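Local coordinates for SRPBCC family protein (Bacillus thuringiensis serovar konkukian, PDB 3F08), which is of unknown function but belongs to the polyketide cyclase and lipid-transport (SRPBCC) family, whose helix-grip folds commonly enclose a cavity for hydrophobic ligands, at the interface of chains A and B. Coordinates in Å, arbitrary orientation; residue numbers count along the deposited sequence, not the author numbering. Chains: chain A/B, uncharacterized protein Q6HG14.

The interface of chains A and B. Residues chain A 18-19, 22-23, 26, 65; chain B 41-42, 44.
The C-terminal end of helix 14-21 of chain A, where A:Trp18 and A:Gln19 present backbone carbonyls, receives B:Arg44 from just beyond the 3-10 helix 41-43 of chain B. The patch belongs to a two-fold symmetric interface and recurs with the chains exchanged; this dimer may or may not be the biological form. Both terminal guanidinium nitrogens act as donors. NH2 of B:Arg44 reaches O of A:Gln19 at 2.8 Å, nearly straight (171° at H) and in the guanidinium plane. NH1 of B:Arg44 meets O of A:Trp18 at 2.8 Å along a bent path. The helix dipole would be expected to strengthen this cap. A bend at chi3 (-74°) turns the guanidinium toward the helix end. NE of B:Arg44 donates back to O of B:Glu41 at 2.9 Å; bonds from all three nitrogens should hold the group's rotation, though that of NH1 leaves the guanidinium plane. The backbone of A:Gly22 and A:Gly23 lies against one guanidinium face, with N of A:Gly23 over the centre. NH1 of B:Arg44 also lies over the face of the five-membered ring of A:Trp18, toward the rim of the indole, 4.2 Å from the centroid, a cation-pi contact in which the two planes stand 85° apart. At the indole edge, in its plane, OD1 of engineered A:Asp65 accepts NE1 of A:Trp18 at 2.9 Å, met from above the carboxylate plane, and should help hold the ring's orientation. On the opposite guanidinium face, the carboxylate of B:Glu41 turns to A:Gln19, whose chain bends at its second torsion. The amide and carboxylate are steeply inclined, and NE2 of A:Gln19 donates to OE1 of B:Glu41 at 2.9 Å from above the carboxylate plane.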
loop_
_atom_site.group_PDB
_atom_site.type_symbol
_atom_site.label_atom_id
_atom_site.label_comp_id
_atom_site.label_asym_id
_atom_site.label_seq_id
_atom_site.Cartn_x
_atom_site.Cartn_y
_atom_site.Cartn_z
ATOM N N TRP A 18 -4.751 12.124 -7.281
ATOM C CA TRP A 18 -4.178 11.053 -6.477
ATOM C C TRP A 18 -5.026 10.793 -5.236
ATOM O O TRP A 18 -5.150 9.655 -4.793
ATOM C CB TRP A 18 -2.755 11.400 -6.053
ATOM C CG TRP A 18 -2.061 10.284 -5.317
ATOM C CD1 TRP A 18 -1.519 10.338 -4.063
ATOM C CD2 TRP A 18 -1.810 8.955 -5.808
ATOM N NE1 TRP A 18 -0.942 9.125 -3.746
ATOM C CE2 TRP A 18 -1.107 8.262 -4.797
ATOM C CE3 TRP A 18 -2.111 8.285 -7.001
ATOM C CZ2 TRP A 18 -0.700 6.927 -4.946
ATOM C CZ3 TRP A 18 -1.705 6.957 -7.149
ATOM C CH2 TRP A 18 -1.007 6.294 -6.124
ATOM N N GLN A 19 -5.609 11.846 -4.675
ATOM C CA GLN A 19 -6.439 11.674 -3.491
ATOM C C GLN A 19 -7.621 10.765 -3.817
ATOM O O GLN A 19 -8.068 9.982 -2.982
ATOM C CB GLN A 19 -6.955 13.021 -2.980
ATOM C CG GLN A 19 -7.666 12.905 -1.639
ATOM C CD GLN A 19 -6.766 12.308 -0.558
ATOM O OE1 GLN A 19 -5.828 12.953 -0.082
ATOM N NE2 GLN A 19 -7.043 11.067 -0.174
ATOM N N GLY A 22 -5.688 7.037 -5.656
ATOM C CA GLY A 22 -4.550 6.381 -5.025
ATOM C C GLY A 22 -4.836 5.207 -4.102
ATOM O O GLY A 22 -3.979 4.352 -3.908
ATOM N N GLY A 23 -6.032 5.160 -3.526
ATOM C CA GLY A 23 -6.378 4.075 -2.622
ATOM C C GLY A 23 -6.648 2.765 -3.339
ATOM O O GLY A 23 -7.377 2.718 -4.333
ATOM N N SER A 26 -10.258 2.054 -3.596
ATOM C CA SER A 26 -11.039 3.166 -4.139
ATOM C C SER A 26 -11.557 3.096 -5.573
ATOM O O SER A 26 -12.090 4.082 -6.079
ATOM C CB SER A 26 -10.241 4.460 -3.981
ATOM O OG SER A 26 -9.808 4.597 -2.646
ATOM N N ASP A 65 3.358 6.818 -2.361
ATOM C CA ASP A 65 2.524 8.006 -2.248
ATOM C C ASP A 65 3.145 9.264 -2.863
ATOM O O ASP A 65 2.470 10.020 -3.572
ATOM C CB ASP A 65 2.196 8.267 -0.777
ATOM C CG ASP A 65 1.089 9.280 -0.600
ATOM O OD1 ASP A 65 -0.063 8.991 -0.998
ATOM O OD2 ASP A 65 1.367 10.374 -0.066
ATOM N N GLU B 41 -9.206 6.147 3.554
ATOM C CA GLU B 41 -8.579 6.592 2.316
ATOM C C GLU B 41 -8.202 5.434 1.379
ATOM O O GLU B 41 -7.097 5.387 0.825
ATOM C CB GLU B 41 -7.353 7.454 2.643
ATOM C CG GLU B 41 -7.738 8.826 3.188
ATOM C CD GLU B 41 -6.594 9.818 3.181
ATOM O OE1 GLU B 41 -5.831 9.857 2.191
ATOM O OE2 GLU B 41 -6.470 10.575 4.161
ATOM N N GLY B 42 -9.136 4.501 1.212
ATOM C CA GLY B 42 -8.913 3.365 0.338
ATOM C C GLY B 42 -7.841 2.391 0.800
ATOM O O GLY B 42 -7.458 1.494 0.044
ATOM N N ARG B 44 -4.911 3.637 2.523
ATOM C CA ARG B 44 -3.671 4.402 2.682
ATOM C C ARG B 44 -3.430 4.947 4.090
ATOM O O ARG B 44 -2.322 5.369 4.415
ATOM C CB ARG B 44 -3.657 5.581 1.702
ATOM C CG ARG B 44 -3.424 5.208 0.253
ATOM C CD ARG B 44 -3.650 6.412 -0.655
ATOM N NE ARG B 44 -5.073 6.708 -0.797
ATOM C CZ ARG B 44 -5.573 7.684 -1.549
ATOM N NH1 ARG B 44 -4.769 8.484 -2.233
ATOM N NH2 ARG B 44 -6.883 7.844 -1.637
#